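Local structure of mutual gliding motility protein C (MglC) (7CT3) at residues E71-V82 and A95-R106. The protein is a Roadblock/LC7-domain component of the polarity control system of Myxococcus xanthus that interacts with its paralog MglB and probably helps regulate gliding motility. Sequence-based numbering, arbitrary orientation.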
loop_
_atom_site.group_PDB
_atom_site.type_symbol
_atom_site.label_atom_id
_atom_site.label_comp_id
_atom_site.label_asym_id
_atom_site.label_seq_id
_atom_site.Cartn_x
_atom_site.Cartn_y
_atom_site.Cartn_z
ATOM N N GLU A 71 4.370 -6.546 2.422
ATOM C CA GLU A 71 4.519 -5.285 1.647
ATOM C C GLU A 71 3.472 -4.267 2.115
ATOM O O GLU A 71 2.303 -4.651 2.308
ATOM C CB GLU A 71 4.414 -5.645 0.165
ATOM C CG GLU A 71 4.525 -4.494 -0.810
ATOM C CD GLU A 71 4.073 -4.925 -2.201
ATOM O OE1 GLU A 71 2.855 -5.080 -2.397
ATOM O OE2 GLU A 71 4.938 -5.164 -3.068
ATOM N N VAL A 72 3.887 -3.016 2.312
ATOM C CA VAL A 72 2.996 -1.909 2.759
ATOM C C VAL A 72 3.231 -0.695 1.857
ATOM O O VAL A 72 4.394 -0.440 1.498
ATOM C CB VAL A 72 3.228 -1.574 4.242
ATOM C CG1 VAL A 72 2.331 -0.439 4.708
ATOM C CG2 VAL A 72 3.042 -2.802 5.121
ATOM N N SER A 73 2.154 0.012 1.512
ATOM C CA SER A 73 2.173 1.290 0.753
ATOM C C SER A 73 1.384 2.347 1.522
ATOM O O SER A 73 0.265 2.048 1.983
ATOM C CB SER A 73 1.618 1.113 -0.635
ATOM O OG SER A 73 2.456 0.267 -1.399
ATOM N N VAL A 74 1.958 3.539 1.660
ATOM C CA VAL A 74 1.250 4.741 2.178
ATOM C C VAL A 74 1.390 5.816 1.105
ATOM O O VAL A 74 2.537 6.245 0.841
ATOM C CB VAL A 74 1.805 5.179 3.545
ATOM C CG1 VAL A 74 1.144 6.450 4.042
ATOM C CG2 VAL A 74 1.668 4.071 4.582
ATOM N N ASN A 75 0.273 6.184 0.476
ATOM C CA ASN A 75 0.258 6.990 -0.769
ATOM C C ASN A 75 -0.456 8.319 -0.522
ATOM O O ASN A 75 -1.422 8.358 0.261
ATOM C CB ASN A 75 -0.398 6.226 -1.920
ATOM C CG ASN A 75 0.310 4.930 -2.253
ATOM O OD1 ASN A 75 1.488 4.757 -1.939
ATOM N ND2 ASN A 75 -0.400 4.014 -2.892
ATOM N N SER A 76 0.026 9.366 -1.184
ATOM C CA SER A 76 -0.622 10.695 -1.268
ATOM C C SER A 76 -1.104 10.897 -2.708
ATOM O O SER A 76 -0.948 9.961 -3.524
ATOM C CB SER A 76 0.335 11.770 -0.839
ATOM O OG SER A 76 1.436 11.840 -1.733
ATOM N N GLU A 77 -1.660 12.069 -3.006
ATOM C CA GLU A 77 -2.059 12.458 -4.383
ATOM C C GLU A 77 -0.832 12.400 -5.306
ATOM O O GLU A 77 -0.981 11.920 -6.434
ATOM C CB GLU A 77 -2.714 13.843 -4.373
ATOM C CG GLU A 77 -4.084 13.846 -3.717
ATOM C CD GLU A 77 -4.787 15.194 -3.667
ATOM O OE1 GLU A 77 -4.313 16.142 -4.332
ATOM O OE2 GLU A 77 -5.814 15.293 -2.958
ATOM N N LYS A 78 0.343 12.834 -4.836
ATOM C CA LYS A 78 1.539 13.058 -5.698
ATOM C C LYS A 78 2.607 11.971 -5.509
ATOM O O LYS A 78 3.480 11.858 -6.390
ATOM C CB LYS A 78 2.145 14.435 -5.414
ATOM C CG LYS A 78 1.233 15.613 -5.719
ATOM C CD LYS A 78 1.917 16.957 -5.547
ATOM C CE LYS A 78 0.968 18.127 -5.686
ATOM N NZ LYS A 78 1.588 19.389 -5.218
ATOM N N VAL A 79 2.573 11.204 -4.418
ATOM C CA VAL A 79 3.681 10.265 -4.072
ATOM C C VAL A 79 3.098 8.906 -3.706
ATOM O O VAL A 79 2.132 8.867 -2.923
ATOM C CB VAL A 79 4.561 10.794 -2.925
ATOM C CG1 VAL A 79 5.677 9.818 -2.580
ATOM C CG2 VAL A 79 5.128 12.165 -3.240
ATOM N N LEU A 80 3.695 7.851 -4.256
ATOM C CA LEU A 80 3.402 6.441 -3.909
ATOM C C LEU A 80 4.630 5.871 -3.203
ATOM O O LEU A 80 5.759 6.258 -3.568
ATOM C CB LEU A 80 3.082 5.653 -5.180
ATOM C CG LEU A 80 2.145 6.339 -6.170
ATOM C CD1 LEU A 80 1.957 5.478 -7.407
ATOM C CD2 LEU A 80 0.800 6.660 -5.532
ATOM N N THR A 81 4.417 5.002 -2.220
ATOM C CA THR A 81 5.511 4.302 -1.508
ATOM C C THR A 81 5.241 2.801 -1.518
ATOM O O THR A 81 4.060 2.394 -1.594
ATOM C CB THR A 81 5.726 4.839 -0.089
ATOM O OG1 THR A 81 4.583 4.516 0.702
ATOM C CG2 THR A 81 5.990 6.330 -0.071
ATOM N N VAL A 82 6.324 2.035 -1.480
ATOM C CA VAL A 82 6.338 0.559 -1.304
ATOM C C VAL A 82 7.407 0.269 -0.262
ATOM O O VAL A 82 8.520 0.780 -0.385
ATOM C CB VAL A 82 6.663 -0.180 -2.615
ATOM C CG1 VAL A 82 6.421 -1.672 -2.466
ATOM C CG2 VAL A 82 5.902 0.383 -3.797
ATOM N N ALA A 95 9.990 5.439 -2.804
ATOM C CA ALA A 95 9.043 6.543 -3.074
ATOM C C ALA A 95 9.127 6.867 -4.563
ATOM O O ALA A 95 10.259 6.994 -5.074
ATOM C CB ALA A 95 9.371 7.747 -2.228
ATOM N N LEU A 96 7.982 6.970 -5.236
ATOM C CA LEU A 96 7.948 7.421 -6.647
ATOM C C LEU A 96 6.824 8.442 -6.836
ATOM O O LEU A 96 5.877 8.449 -6.036
ATOM C CB LEU A 96 7.826 6.209 -7.579
ATOM C CG LEU A 96 6.631 5.281 -7.377
ATOM C CD1 LEU A 96 6.180 4.706 -8.706
ATOM C CD2 LEU A 96 6.958 4.149 -6.415
ATOM N N HIS A 97 6.968 9.312 -7.837
ATOM C CA HIS A 97 5.914 10.256 -8.287
ATOM C C HIS A 97 4.677 9.435 -8.676
ATOM O O HIS A 97 4.862 8.312 -9.173
ATOM C CB HIS A 97 6.447 11.129 -9.433
ATOM C CG HIS A 97 5.525 12.233 -9.810
ATOM N ND1 HIS A 97 4.451 12.039 -10.654
ATOM C CD2 HIS A 97 5.509 13.538 -9.467
ATOM C CE1 HIS A 97 3.807 13.177 -10.809
ATOM N NE2 HIS A 97 4.439 14.112 -10.095
ATOM N N ALA A 98 3.474 9.972 -8.458
ATOM C CA ALA A 98 2.176 9.289 -8.693
ATOM C C ALA A 98 2.008 8.898 -10.168
ATOM O O ALA A 98 1.209 7.986 -10.435
ATOM C CB ALA A 98 1.036 10.170 -8.241
ATOM N N ASP A 99 2.712 9.563 -11.090
ATOM C CA ASP A 99 2.643 9.282 -12.550
ATOM C C ASP A 99 3.710 8.252 -12.941
ATOM O O ASP A 99 3.755 7.889 -14.128
ATOM C CB ASP A 99 2.775 10.571 -13.367
ATOM C CG ASP A 99 1.604 11.522 -13.193
ATOM O OD1 ASP A 99 0.526 11.063 -12.759
ATOM O OD2 ASP A 99 1.775 12.715 -13.492
ATOM N N GLY A 100 4.527 7.792 -11.988
ATOM C CA GLY A 100 5.533 6.734 -12.207
ATOM C C GLY A 100 4.893 5.369 -12.415
ATOM O O GLY A 100 3.652 5.291 -12.472
ATOM N N ASN A 101 5.719 4.328 -12.522
ATOM C CA ASN A 101 5.300 2.922 -12.756
ATOM C C ASN A 101 5.243 2.189 -11.410
ATOM O O ASN A 101 6.255 1.586 -11.008
ATOM C CB ASN A 101 6.229 2.229 -13.755
ATOM C CG ASN A 101 5.664 0.920 -14.260
ATOM O OD1 ASN A 101 4.865 0.281 -13.583
ATOM N ND2 ASN A 101 6.073 0.515 -15.449
ATOM N N PHE A 102 4.087 2.226 -10.746
ATOM C CA PHE A 102 3.880 1.639 -9.396
ATOM C C PHE A 102 4.053 0.116 -9.465
ATOM O O PHE A 102 4.693 -0.453 -8.567
ATOM C CB PHE A 102 2.520 2.063 -8.836
ATOM C CG PHE A 102 2.292 1.706 -7.388
ATOM C CD1 PHE A 102 3.215 2.044 -6.412
ATOM C CD2 PHE A 102 1.135 1.055 -6.994
ATOM C CE1 PHE A 102 2.990 1.727 -5.079
ATOM C CE2 PHE A 102 0.909 0.745 -5.664
ATOM C CZ PHE A 102 1.837 1.080 -4.707
ATOM N N GLY A 103 3.510 -0.522 -10.505
ATOM C CA GLY A 103 3.644 -1.976 -10.729
ATOM C C GLY A 103 5.101 -2.401 -10.806
ATOM O O GLY A 103 5.477 -3.383 -10.150
ATOM N N LYS A 104 5.909 -1.680 -11.578
ATOM C CA LYS A 104 7.358 -1.968 -11.722
ATOM C C LYS A 104 8.038 -1.729 -10.367
ATOM O O LYS A 104 8.860 -2.564 -9.967
ATOM C CB LYS A 104 7.952 -1.122 -12.852
ATOM C CG LYS A 104 9.407 -1.417 -13.191
ATOM C CD LYS A 104 9.621 -2.772 -13.826
ATOM C CE LYS A 104 11.077 -3.077 -14.109
ATOM N NZ LYS A 104 11.712 -2.021 -14.933
ATOM N N GLY A 105 7.687 -0.643 -9.672
ATOM C CA GLY A 105 8.210 -0.342 -8.325
ATOM C C GLY A 105 8.046 -1.528 -7.387
ATOM O O GLY A 105 9.036 -1.939 -6.757
ATOM N N ARG A 106 6.830 -2.072 -7.304
ATOM C CA ARG A 106 6.487 -3.209 -6.408
ATOM C C ARG A 106 7.343 -4.423 -6.790
ATOM O O ARG A 106 7.929 -5.055 -5.886
ATOM C CB ARG A 106 4.988 -3.506 -6.490
ATOM C CG ARG A 106 4.108 -2.409 -5.909
ATOM C CD ARG A 106 2.626 -2.735 -5.973
ATOM N NE ARG A 106 2.330 -3.987 -5.289
ATOM C CZ ARG A 106 1.876 -5.099 -5.861
ATOM N NH1 ARG A 106 1.607 -5.142 -7.157
ATOM N NH2 ARG A 106 1.674 -6.176 -5.121
HETATM O O HOH W 1 7.365 -4.832 -3.299
#
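L80 and L96 pair in the antiparallel hairpin of strands 79-87 and 90-97, part of the central sheet of this Roadblock/LC7 domain. Helix 102-117 packs on the sheet face that carries both leucines. Two nearly straight backbone bonds join the pair, L80 N to L96 O and L96 N to L80 O, each 2.9 Å. Beyond the last bridge, A98 N donates to K78 O from above the carbonyl plane, within the type I turn from H97 to G100. N101 then caps the helix through its OD1, which accepts from K104 N.

The apolar core centres on F102. With CG anti to the backbone N (chi1 -171°), its ring points from the helix toward L80 and V82. L80 CD1 lies 3.7 Å from F102 CB, and V82 CG2 lies 3.5 Å from F102 CE1, oblique to the ring. S73 OG and T81 O sit at the ring edge; S73 OG donates a hydrogen bond to T81 O at 2.7 Å. R106 of the second subunit also packs on F102.

The charged contact lies farther along the helix. R106 forms a salt bridge with E71, side-on: NE (3.1 Å) and NH2 (3.2 Å) both donate to E71 OE1, and the two flat groups stand 74° apart. N75 of the second subunit also donates to this oxygen, where strand 71-75 continues the sheet across the dimer interface. A leucine in place of R106 would probably leave E71 OE1 without its charged mate and with fewer donors. A water donates to both E71 OE2 (2.5 Å) and R106 O (2.7 Å).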